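Local coordinates for encapsidation protein (PDB 7JQP), which forms a five-subunit ATPase motor that probably uses ATP hydrolysis to drive the phage genome into the viral capsid, at residues R279-A285 with Y296-K301; Y204-I210 with F256-P262; V121-A125 with Y137-K141; L41-F46 with M74-F79. All blocks are in the same frame, centred on the assembly; numbering follows the deposited sequence.

Contact 1: R279-A285 with Y296-K301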
# COMPACT_ATOMS: atom_id res chain seq x y z
N ARG A 279 -0.37 -19.84 -39.80
CA ARG A 279 -0.29 -20.47 -41.12
C ARG A 279 0.37 -21.84 -41.06
O ARG A 279 0.90 -22.33 -42.07
CB ARG A 279 0.44 -19.56 -42.11
CG ARG A 279 -0.39 -18.35 -42.51
CD ARG A 279 0.32 -17.46 -43.52
NE ARG A 279 -0.62 -16.54 -44.15
CZ ARG A 279 -0.40 -15.88 -45.28
NH1 ARG A 279 0.75 -16.04 -45.93
NH2 ARG A 279 -1.32 -15.07 -45.77
N GLN A 280 0.34 -22.48 -39.90
CA GLN A 280 0.93 -23.79 -39.70
C GLN A 280 0.08 -24.55 -38.69
O GLN A 280 -0.86 -24.00 -38.10
CB GLN A 280 2.38 -23.69 -39.19
CG GLN A 280 3.43 -23.59 -40.28
CD GLN A 280 4.84 -23.59 -39.70
OE1 GLN A 280 5.04 -23.33 -38.51
NE2 GLN A 280 5.82 -23.89 -40.54
N TYR A 281 0.42 -25.82 -38.49
CA TYR A 281 -0.25 -26.66 -37.51
C TYR A 281 0.78 -27.16 -36.51
O TYR A 281 1.80 -27.74 -36.90
CB TYR A 281 -0.96 -27.84 -38.17
CG TYR A 281 -1.99 -27.43 -39.19
CD1 TYR A 281 -1.62 -27.05 -40.47
CD2 TYR A 281 -3.34 -27.43 -38.88
CE1 TYR A 281 -2.56 -26.68 -41.41
CE2 TYR A 281 -4.29 -27.06 -39.81
CZ TYR A 281 -3.90 -26.68 -41.07
OH TYR A 281 -4.84 -26.31 -42.01
N LEU A 282 0.52 -26.92 -35.23
CA LEU A 282 1.37 -27.38 -34.15
C LEU A 282 0.75 -28.64 -33.55
O LEU A 282 -0.45 -28.66 -33.26
CB LEU A 282 1.53 -26.32 -33.07
CG LEU A 282 2.18 -24.99 -33.46
CD1 LEU A 282 2.08 -24.03 -32.29
CD2 LEU A 282 3.62 -25.20 -33.88
N GLY A 283 1.56 -29.67 -33.38
CA GLY A 283 1.08 -30.94 -32.87
C GLY A 283 1.88 -31.39 -31.67
O GLY A 283 3.08 -31.13 -31.56
N ILE A 284 1.19 -32.07 -30.76
CA ILE A 284 1.80 -32.67 -29.58
C ILE A 284 1.63 -34.17 -29.69
O ILE A 284 0.51 -34.67 -29.86
CB ILE A 284 1.17 -32.14 -28.27
CG1 ILE A 284 1.52 -30.66 -28.09
CG2 ILE A 284 1.65 -32.97 -27.09
CD1 ILE A 284 0.90 -30.03 -26.86
N ALA A 285 2.73 -34.90 -29.60
CA ALA A 285 2.73 -36.35 -29.73
C ALA A 285 3.11 -36.97 -28.39
O ALA A 285 4.11 -36.57 -27.77
CB ALA A 285 3.71 -36.81 -30.81
N TYR A 296 6.49 -35.20 -27.28
CA TYR A 296 7.20 -34.60 -28.41
C TYR A 296 6.36 -33.46 -28.96
O TYR A 296 5.17 -33.63 -29.21
CB TYR A 296 7.47 -35.61 -29.52
CG TYR A 296 8.40 -36.74 -29.15
CD1 TYR A 296 7.97 -37.76 -28.32
CD2 TYR A 296 9.69 -36.79 -29.64
CE1 TYR A 296 8.81 -38.80 -27.98
CE2 TYR A 296 10.54 -37.83 -29.31
CZ TYR A 296 10.09 -38.83 -28.48
OH TYR A 296 10.93 -39.87 -28.15
N TYR A 297 6.99 -32.30 -29.14
CA TYR A 297 6.34 -31.12 -29.69
C TYR A 297 6.80 -30.94 -31.13
O TYR A 297 8.01 -30.80 -31.38
CB TYR A 297 6.67 -29.88 -28.85
CG TYR A 297 5.90 -29.80 -27.55
CD1 TYR A 297 5.71 -30.92 -26.76
CD2 TYR A 297 5.36 -28.59 -27.12
CE1 TYR A 297 5.00 -30.85 -25.58
CE2 TYR A 297 4.66 -28.51 -25.94
CZ TYR A 297 4.48 -29.64 -25.17
OH TYR A 297 3.78 -29.57 -23.99
N GLN A 298 5.86 -30.94 -32.06
CA GLN A 298 6.18 -30.95 -33.48
C GLN A 298 5.39 -29.87 -34.21
O GLN A 298 4.38 -29.37 -33.72
CB GLN A 298 5.88 -32.32 -34.13
CG GLN A 298 6.19 -33.52 -33.25
CD GLN A 298 5.39 -34.75 -33.65
OE1 GLN A 298 4.27 -34.64 -34.14
NE2 GLN A 298 5.97 -35.93 -33.45
N VAL A 299 5.88 -29.53 -35.40
CA VAL A 299 5.26 -28.56 -36.29
C VAL A 299 5.05 -29.21 -37.65
O VAL A 299 5.97 -29.83 -38.18
CB VAL A 299 6.11 -27.28 -36.43
CG1 VAL A 299 5.38 -26.23 -37.24
CG2 VAL A 299 6.49 -26.75 -35.05
N TYR A 300 3.85 -29.08 -38.19
CA TYR A 300 3.51 -29.63 -39.50
C TYR A 300 3.09 -28.49 -40.43
O TYR A 300 2.19 -27.71 -40.09
CB TYR A 300 2.39 -30.67 -39.39
CG TYR A 300 2.78 -31.89 -38.59
CD1 TYR A 300 2.57 -31.94 -37.22
CD2 TYR A 300 3.37 -32.99 -39.21
CE1 TYR A 300 2.93 -33.06 -36.49
CE2 TYR A 300 3.73 -34.11 -38.48
CZ TYR A 300 3.51 -34.13 -37.12
OH TYR A 300 3.87 -35.25 -36.40
N LYS A 301 3.75 -28.40 -41.58
CA LYS A 301 3.43 -27.33 -42.53
C LYS A 301 2.06 -27.53 -43.16
O LYS A 301 1.34 -26.56 -43.42
CB LYS A 301 4.51 -27.26 -43.61
CG LYS A 301 5.78 -26.54 -43.17
CD LYS A 301 6.81 -26.45 -44.29
CE LYS A 301 7.90 -25.44 -43.96
NZ LYS A 301 8.75 -25.11 -45.14
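Ile284 lies beside Tyr297 and covers one face of its ring: CG1 is 4.2 Å from the ring centroid and only 5° off the normal, a CH-pi contact over the centre. CG1 of Ile284 sits beside its own backbone N (chi1 -67°), and the branch continues outward to bring CD1 within 4.0 Å of Tyr297 CZ. The hydroxyl of that tyrosine is hydrogen-bonded to Tyr338 O. On the same face Leu282 and Val299 point the same way, with Leu282 CD2 3.5 Å from Val299 CG2. The other valine branch, CG1, is met by the amide end of Gln280, whose extended chain reaches across to it. These pairs belong to a beta hairpin of strands 280-288 and 293-300, joined by paired backbone bonds at Tyr281-Tyr300, Gly283-Gln298 and Ala285-Tyr296. Helix 352-365 covers the Leu282 and Ile284 face, with Trp358 touching both, and helix 328-343 adds Leu341 and Phe342 against Tyr297. On the reverse face the amide of Gln298 reaches back, NE2 to Ala285 CB at 3.6 Å, and the Tyr281 ring turns its edge to Tyr300 O, with CD1 3.9 Å from that oxygen.

Contact 2: Y204-I210 with F256-P262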
# COMPACT_ATOMS: atom_id res chain seq x y z
N TYR A 204 17.42 -17.83 -30.85
CA TYR A 204 17.73 -18.99 -30.02
C TYR A 204 19.14 -18.83 -29.49
O TYR A 204 20.09 -18.67 -30.27
CB TYR A 204 17.59 -20.27 -30.85
CG TYR A 204 18.05 -21.53 -30.16
CD1 TYR A 204 17.25 -22.17 -29.22
CD2 TYR A 204 19.29 -22.09 -30.45
CE1 TYR A 204 17.67 -23.33 -28.60
CE2 TYR A 204 19.71 -23.24 -29.83
CZ TYR A 204 18.91 -23.86 -28.91
OH TYR A 204 19.34 -25.01 -28.29
N LEU A 205 19.29 -18.84 -28.17
CA LEU A 205 20.59 -18.59 -27.55
C LEU A 205 21.41 -19.87 -27.53
O LEU A 205 20.97 -20.89 -27.01
CB LEU A 205 20.41 -18.03 -26.14
CG LEU A 205 21.67 -17.78 -25.32
CD1 LEU A 205 22.54 -16.72 -25.98
CD2 LEU A 205 21.31 -17.33 -23.90
N THR A 206 22.61 -19.80 -28.09
CA THR A 206 23.51 -20.94 -28.17
C THR A 206 24.91 -20.49 -27.78
O THR A 206 25.30 -19.34 -28.00
CB THR A 206 23.52 -21.56 -29.58
OG1 THR A 206 24.52 -22.58 -29.66
CG2 THR A 206 23.79 -20.50 -30.64
N HIS A 207 25.67 -21.41 -27.18
CA HIS A 207 27.01 -21.08 -26.71
C HIS A 207 27.93 -20.64 -27.84
O HIS A 207 28.82 -19.82 -27.63
CB HIS A 207 27.62 -22.27 -25.97
CG HIS A 207 27.16 -22.40 -24.55
ND1 HIS A 207 27.49 -21.48 -23.58
CD2 HIS A 207 26.40 -23.34 -23.94
CE1 HIS A 207 26.95 -21.84 -22.43
NE2 HIS A 207 26.28 -22.97 -22.62
N GLU A 208 27.73 -21.19 -29.05
CA GLU A 208 28.59 -20.81 -30.17
C GLU A 208 28.41 -19.33 -30.51
O GLU A 208 29.38 -18.64 -30.85
CB GLU A 208 28.27 -21.67 -31.40
CG GLU A 208 28.45 -23.19 -31.24
CD GLU A 208 27.54 -23.81 -30.18
OE1 GLU A 208 26.56 -23.15 -29.77
OE2 GLU A 208 27.81 -24.94 -29.74
N ASP A 209 27.17 -18.84 -30.41
CA ASP A 209 26.92 -17.42 -30.67
C ASP A 209 27.62 -16.54 -29.64
O ASP A 209 28.15 -15.48 -29.99
CB ASP A 209 25.41 -17.15 -30.65
CG ASP A 209 24.74 -17.49 -31.96
OD1 ASP A 209 25.43 -17.96 -32.89
OD2 ASP A 209 23.51 -17.30 -32.06
N ILE A 210 27.63 -16.97 -28.38
CA ILE A 210 28.26 -16.16 -27.34
C ILE A 210 29.75 -16.01 -27.61
O ILE A 210 30.32 -14.92 -27.45
CB ILE A 210 28.00 -16.78 -25.95
CG1 ILE A 210 26.50 -16.88 -25.69
CG2 ILE A 210 28.68 -15.95 -24.86
CD1 ILE A 210 26.14 -17.50 -24.36
N PHE A 256 25.99 -16.01 -18.27
CA PHE A 256 25.67 -17.15 -19.12
C PHE A 256 25.82 -18.47 -18.35
O PHE A 256 26.14 -19.50 -18.94
CB PHE A 256 26.56 -17.15 -20.36
CG PHE A 256 26.46 -15.90 -21.17
CD1 PHE A 256 25.22 -15.40 -21.55
CD2 PHE A 256 27.59 -15.21 -21.56
CE1 PHE A 256 25.12 -14.25 -22.30
CE2 PHE A 256 27.50 -14.06 -22.31
CZ PHE A 256 26.26 -13.57 -22.68
N GLU A 257 25.60 -18.43 -17.04
CA GLU A 257 25.74 -19.63 -16.23
C GLU A 257 24.88 -20.77 -16.77
O GLU A 257 25.35 -21.89 -16.95
CB GLU A 257 25.39 -19.31 -14.78
CG GLU A 257 25.48 -20.47 -13.81
CD GLU A 257 25.18 -20.05 -12.38
OE1 GLU A 257 24.37 -19.12 -12.19
OE2 GLU A 257 25.75 -20.66 -11.45
N ASN A 258 23.61 -20.48 -17.06
CA ASN A 258 22.69 -21.46 -17.64
C ASN A 258 21.90 -20.78 -18.74
O ASN A 258 21.20 -19.79 -18.48
CB ASN A 258 21.73 -22.03 -16.60
CG ASN A 258 21.00 -23.26 -17.09
OD1 ASN A 258 21.10 -23.62 -18.26
ND2 ASN A 258 20.21 -23.87 -16.22
N ILE A 259 21.98 -21.31 -19.97
CA ILE A 259 21.22 -20.76 -21.08
C ILE A 259 19.94 -21.56 -21.34
O ILE A 259 19.24 -21.30 -22.32
CB ILE A 259 22.06 -20.66 -22.36
CG1 ILE A 259 22.43 -22.05 -22.90
CG2 ILE A 259 23.33 -19.85 -22.11
CD1 ILE A 259 23.14 -22.00 -24.25
N ARG A 260 19.62 -22.53 -20.48
CA ARG A 260 18.36 -23.26 -20.55
C ARG A 260 18.15 -23.87 -21.94
O ARG A 260 17.13 -23.66 -22.59
CB ARG A 260 17.19 -22.36 -20.15
CG ARG A 260 17.13 -22.02 -18.66
CD ARG A 260 16.33 -23.08 -17.88
NE ARG A 260 14.92 -23.07 -18.29
CZ ARG A 260 14.03 -24.01 -17.98
NH1 ARG A 260 14.37 -25.06 -17.25
NH2 ARG A 260 12.78 -23.89 -18.41
N THR A 261 19.14 -24.62 -22.38
CA THR A 261 19.06 -25.29 -23.67
C THR A 261 17.93 -26.31 -23.65
O THR A 261 17.79 -27.06 -22.67
CB THR A 261 20.39 -25.98 -23.99
OG1 THR A 261 21.48 -25.11 -23.68
CG2 THR A 261 20.47 -26.37 -25.46
N PRO A 262 17.11 -26.40 -24.70
CA PRO A 262 16.03 -27.39 -24.70
C PRO A 262 16.49 -28.75 -25.21
O PRO A 262 17.49 -28.87 -25.91
CB PRO A 262 14.98 -26.80 -25.66
CG PRO A 262 15.44 -25.40 -25.97
CD PRO A 262 16.93 -25.42 -25.78
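Ile259 and His207 cross obliquely, and the methyl CD1 of the isoleucine lies over one face of the imidazole, 3.8 Å from its centroid and displaced toward the rim, where CD2 is the closest ring atom. The torsion of Ile259 explains how one side chain serves several partners. CG1 stands between the backbone N and the carbonyl carbon (chi1 67°) and carries CD1 to the histidine, while CG2 goes to Leu205, 3.7 Å from its CD2, with CD1 of Ile210 a little farther off.

A second methyl-on-ring contact follows. Ile210 and Phe256 approach from opposite directions; CD1 of Ile210 lies over the phenyl face, 3.7 Å from the centroid, and CG2 reaches 3.4 Å from Phe256 CE2, so both branches of the isoleucine meet the ring. The segment 204-210 leads into helix 207-212, with Thr206 at the N-cap position, and packs against the long loop between helix 246-252 and strand 273-277. Asn258 shapes that loop by an Asx turn, its OD1 accepting from Arg260 N. Phe256 also touches residues of a probable P-loop (Walker A).

At the far end Tyr204 presents a ring edge rather than a face: Pro262 CD lies in the ring plane, 3.6 Å from CE1. The hydroxyl end of the tyrosine also crosses Thr261 at about a right angle, OH to CG2 being 3.3 Å. Phe355 of helix 352-365 touches both Tyr204 and Pro262, while Phe224 of strand 221-225 backs Leu205 and Ile210.

Contact 3: V121-A125 with Y137-K141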
# COMPACT_ATOMS: atom_id res chain seq x y z
N VAL A 121 13.56 12.31 -21.10
CA VAL A 121 13.45 10.90 -20.74
C VAL A 121 12.07 10.64 -20.16
O VAL A 121 11.57 11.42 -19.34
CB VAL A 121 14.55 10.48 -19.74
CG1 VAL A 121 14.43 9.00 -19.41
CG2 VAL A 121 15.93 10.79 -20.31
N TYR A 122 11.45 9.55 -20.62
CA TYR A 122 10.17 9.08 -20.11
C TYR A 122 10.40 7.72 -19.46
O TYR A 122 11.11 6.87 -20.01
CB TYR A 122 9.11 8.90 -21.20
CG TYR A 122 8.64 10.13 -21.94
CD1 TYR A 122 9.38 10.65 -23.00
CD2 TYR A 122 7.43 10.73 -21.63
CE1 TYR A 122 8.94 11.76 -23.69
CE2 TYR A 122 6.98 11.84 -22.31
CZ TYR A 122 7.74 12.35 -23.35
OH TYR A 122 7.29 13.46 -24.04
N PHE A 123 9.80 7.51 -18.29
CA PHE A 123 9.85 6.22 -17.61
C PHE A 123 8.49 5.55 -17.73
O PHE A 123 7.47 6.14 -17.37
CB PHE A 123 10.25 6.42 -16.14
CG PHE A 123 11.66 6.94 -15.98
CD1 PHE A 123 12.74 6.08 -15.96
CD2 PHE A 123 11.89 8.30 -15.85
CE1 PHE A 123 14.03 6.57 -15.82
CE2 PHE A 123 13.18 8.79 -15.71
CZ PHE A 123 14.25 7.92 -15.70
N ILE A 124 8.49 4.32 -18.26
CA ILE A 124 7.28 3.56 -18.53
C ILE A 124 7.47 2.13 -18.06
O ILE A 124 8.56 1.57 -18.12
CB ILE A 124 6.94 3.54 -20.04
CG1 ILE A 124 6.94 4.94 -20.63
CG2 ILE A 124 5.63 2.79 -20.30
CD1 ILE A 124 6.86 4.90 -22.12
N ALA A 125 6.36 1.52 -17.66
CA ALA A 125 6.34 0.14 -17.21
C ALA A 125 5.49 -0.68 -18.17
O ALA A 125 4.36 -0.29 -18.49
CB ALA A 125 5.80 0.03 -15.78
N TYR A 137 3.79 10.65 -27.51
CA TYR A 137 5.20 10.95 -27.23
C TYR A 137 5.81 11.61 -28.45
O TYR A 137 6.21 10.91 -29.40
CB TYR A 137 5.97 9.68 -26.86
CG TYR A 137 5.35 8.91 -25.72
CD1 TYR A 137 5.61 9.25 -24.40
CD2 TYR A 137 4.50 7.84 -25.97
CE1 TYR A 137 5.04 8.55 -23.36
CE2 TYR A 137 3.93 7.13 -24.93
CZ TYR A 137 4.20 7.49 -23.63
OH TYR A 137 3.63 6.79 -22.59
N PRO A 138 5.88 12.94 -28.50
CA PRO A 138 6.13 13.61 -29.79
C PRO A 138 7.42 13.21 -30.50
O PRO A 138 7.36 12.82 -31.68
CB PRO A 138 6.12 15.10 -29.41
CG PRO A 138 5.30 15.17 -28.16
CD PRO A 138 5.63 13.91 -27.41
N ASP A 139 8.59 13.34 -29.87
CA ASP A 139 9.87 13.22 -30.58
C ASP A 139 10.80 12.20 -29.95
O ASP A 139 11.96 12.49 -29.64
CB ASP A 139 10.54 14.59 -30.71
CG ASP A 139 9.66 15.61 -31.41
OD1 ASP A 139 8.89 15.21 -32.31
OD2 ASP A 139 9.73 16.80 -31.07
N VAL A 140 10.31 10.99 -29.69
CA VAL A 140 11.13 9.93 -29.10
C VAL A 140 11.98 9.27 -30.18
O VAL A 140 11.45 8.76 -31.17
CB VAL A 140 10.25 8.90 -28.38
CG1 VAL A 140 11.11 7.88 -27.65
CG2 VAL A 140 9.30 9.60 -27.42
N LYS A 141 13.30 9.26 -29.98
CA LYS A 141 14.22 8.62 -30.90
C LYS A 141 14.88 7.37 -30.32
O LYS A 141 15.36 6.53 -31.08
CB LYS A 141 15.33 9.59 -31.33
CG LYS A 141 16.36 9.00 -32.30
CD LYS A 141 17.54 9.95 -32.52
CE LYS A 141 18.49 9.42 -33.59
NZ LYS A 141 19.74 10.21 -33.69
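Tyr137 drives the edge of its ring into the face of Tyr122, a T-shaped pair with centroids 5.0 Å apart and planes at 90°. CD1 leads, 3.6 Å from Tyr122 CE2, and stands over the face off-centre, toward the rim. CG of Tyr137 lies beside its own backbone N (chi1 -54°), which turns the ring toward strand 118-125; the phenol end then runs on to Ile124, whose CD1 comes in from the opposite direction to 3.8 Å from Tyr137 OH. That hydroxyl has a weak hydrogen bond with Asn135 ND2.

Next along the chain, Pro138 meets the other end of the Tyr122 side chain at about a right angle, its CD 3.8 Å from Tyr122 OH. Asn68 of a neighbouring subunit packs on both residues, so this edge of the contact lies at a subunit interface. The chain then enters strand 140-145 of the ASCE-type ATPase core. This strand runs parallel to strand 118-125, with strand 50-55 between them, so the two segments meet through side chains and share no backbone bond.

Val140 makes a looser contact, CG2 to Tyr122 CE1 at 4.3 Å. Val52 of the intervening strand touches both Val140 and Ile124, and Ile175 of helix 164-175 covers Ile124, Tyr137 and Val140. Lys141 turns to other partners, with its NZ in a salt bridge to Asp43.

Contact 4: L41-F46 with M74-F79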
# COMPACT_ATOMS: atom_id res chain seq x y z
N LEU A 41 22.94 11.44 -25.07
CA LEU A 41 22.78 12.79 -24.54
C LEU A 41 22.88 13.84 -25.64
O LEU A 41 22.09 14.79 -25.70
CB LEU A 41 23.81 13.07 -23.45
CG LEU A 41 23.64 12.36 -22.11
CD1 LEU A 41 24.69 12.87 -21.12
CD2 LEU A 41 22.24 12.56 -21.55
N ASP A 42 23.89 13.72 -26.51
CA ASP A 42 24.08 14.73 -27.55
C ASP A 42 22.79 14.93 -28.34
O ASP A 42 22.42 16.07 -28.67
CB ASP A 42 25.22 14.32 -28.49
CG ASP A 42 25.77 15.49 -29.27
OD1 ASP A 42 26.49 16.32 -28.67
OD2 ASP A 42 25.49 15.57 -30.49
N ASP A 43 22.08 13.84 -28.64
CA ASP A 43 20.81 13.96 -29.35
C ASP A 43 19.73 14.55 -28.45
O ASP A 43 19.00 15.46 -28.86
CB ASP A 43 20.38 12.59 -29.87
CG ASP A 43 21.35 12.02 -30.89
OD1 ASP A 43 22.57 12.05 -30.62
OD2 ASP A 43 20.89 11.54 -31.94
N LEU A 44 19.63 14.07 -27.21
CA LEU A 44 18.57 14.55 -26.34
C LEU A 44 18.77 16.02 -26.00
O LEU A 44 17.80 16.80 -25.97
CB LEU A 44 18.51 13.74 -25.05
CG LEU A 44 18.02 12.29 -25.09
CD1 LEU A 44 19.06 11.42 -25.78
CD2 LEU A 44 17.71 11.77 -23.71
N PHE A 45 20.01 16.43 -25.74
CA PHE A 45 20.26 17.80 -25.30
C PHE A 45 20.05 18.79 -26.45
O PHE A 45 19.44 19.85 -26.24
CB PHE A 45 21.66 17.95 -24.71
CG PHE A 45 21.83 17.29 -23.35
CD1 PHE A 45 20.79 16.61 -22.74
CD2 PHE A 45 23.03 17.41 -22.67
CE1 PHE A 45 20.95 16.02 -21.50
CE2 PHE A 45 23.20 16.82 -21.42
CZ PHE A 45 22.16 16.13 -20.84
N PHE A 46 20.54 18.48 -27.65
CA PHE A 46 20.58 19.46 -28.73
C PHE A 46 19.84 19.08 -30.01
O PHE A 46 19.70 19.94 -30.89
CB PHE A 46 22.04 19.79 -29.09
CG PHE A 46 22.93 19.97 -27.90
CD1 PHE A 46 22.80 21.09 -27.09
CD2 PHE A 46 23.89 19.03 -27.58
CE1 PHE A 46 23.61 21.26 -25.99
CE2 PHE A 46 24.71 19.19 -26.48
CZ PHE A 46 24.57 20.31 -25.68
N MSE A 74 28.71 11.09 -15.88
CA MSE A 74 28.24 10.80 -17.23
C MSE A 74 28.45 12.03 -18.11
O MSE A 74 29.00 11.95 -19.21
CB MSE A 74 26.77 10.41 -17.22
CG MSE A 74 26.30 9.71 -18.49
SE MSE A 74 24.56 8.87 -18.23
CE MSE A 74 23.39 10.24 -18.97
N LEU A 75 28.00 13.18 -17.59
CA LEU A 75 28.16 14.44 -18.30
C LEU A 75 29.64 14.75 -18.52
O LEU A 75 30.03 15.18 -19.61
CB LEU A 75 27.49 15.54 -17.49
CG LEU A 75 25.96 15.48 -17.42
CD1 LEU A 75 25.49 16.28 -16.21
CD2 LEU A 75 25.29 16.00 -18.67
N ARG A 76 30.46 14.51 -17.50
CA ARG A 76 31.89 14.79 -17.60
C ARG A 76 32.59 13.81 -18.54
O ARG A 76 33.51 14.19 -19.27
CB ARG A 76 32.52 14.75 -16.21
CG ARG A 76 33.99 15.15 -16.15
CD ARG A 76 34.50 15.23 -14.71
NE ARG A 76 34.45 13.94 -14.02
CZ ARG A 76 33.49 13.57 -13.17
NH1 ARG A 76 32.49 14.39 -12.88
NH2 ARG A 76 33.54 12.38 -12.60
N VAL A 77 32.18 12.54 -18.52
CA VAL A 77 32.79 11.55 -19.40
C VAL A 77 32.40 11.79 -20.85
O VAL A 77 33.26 11.81 -21.74
CB VAL A 77 32.41 10.13 -18.95
CG1 VAL A 77 32.80 9.11 -20.01
CG2 VAL A 77 33.11 9.79 -17.64
N TYR A 78 31.11 11.99 -21.12
CA TYR A 78 30.66 12.09 -22.50
C TYR A 78 30.93 13.46 -23.11
O TYR A 78 31.19 13.54 -24.32
CB TYR A 78 29.19 11.72 -22.61
CG TYR A 78 29.02 10.23 -22.78
CD1 TYR A 78 28.93 9.67 -24.04
CD2 TYR A 78 29.04 9.38 -21.68
CE1 TYR A 78 28.81 8.31 -24.22
CE2 TYR A 78 28.91 8.01 -21.84
CZ TYR A 78 28.81 7.48 -23.12
OH TYR A 78 28.69 6.12 -23.30
N PHE A 79 30.90 14.53 -22.32
CA PHE A 79 31.21 15.86 -22.84
C PHE A 79 32.64 16.30 -22.52
O PHE A 79 33.08 17.34 -23.03
CB PHE A 79 30.21 16.91 -22.32
CG PHE A 79 28.80 16.69 -22.81
CD1 PHE A 79 28.42 17.07 -24.08
CD2 PHE A 79 27.85 16.12 -21.98
CE1 PHE A 79 27.13 16.87 -24.53
CE2 PHE A 79 26.55 15.92 -22.42
CZ PHE A 79 26.20 16.30 -23.70
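Leu41 O accepts the backbone N-H of Phe45 at 2.6 Å from its N, a helical bond that sets these two residues one turn apart and lets both side chains face Phe79 of the other helix. Phe79 N in turn bonds to Leu75 O, which places Leu75 and Phe79 one turn apart on the same side of their helix. Phe79 is a knob in a hole made by Leu41, Asp42, Phe45 and Phe46. Its ring lies almost parallel to that of Phe45, planes at 8°, but the two meet rim to rim, with CZ of Phe79 3.5 Å from Phe45 CD2. Phe46 brings its own ring edge up to Phe79, Phe46 CE2 lying 3.9 Å from Phe79 CE1.

Leu75 CD2 comes to the edge of the Phe45 ring, in its plane and 3.6 Å from CE2. Met74, present as selenomethionine, bends at its last torsion (chi3 97°) to lay CE against Leu41, 3.6 Å from CD1 and almost as near CD2. The segments 41-46 and 74-79, on helices 32-46 and 72-79, cross at -104°, so they meet over a short patch. Helix 32-46 follows the probable P-loop of the ATPase core. Ile99 of strand 94-99 touches both Phe45 and Phe79, and Phe115 stacks on Phe45.

No hydrogen bond spans the two segments, so what joins them directly is largely hydrophobic burial and the fit of Phe79 into its hole.

Contacts 3 and 4 are direct neighbours, their centres 17 Å apart on the same side of the chain's centre: a salt bridge joins the two, and Val121 packs on Leu44. Both belong to the ATPase core. Contact 2, about 32 Å from contact 3 and 35 Å from contact 4 between centres, touches the probable P-loop through Phe256; Met74 of contact 4 lies near that loop without touching it. Contact 1 sits in a separate six-stranded sheet, across the chain's centre from contacts 3 and 4. Its nearest atoms are about 9 Å from contact 2, and helix 352-365 packs against both.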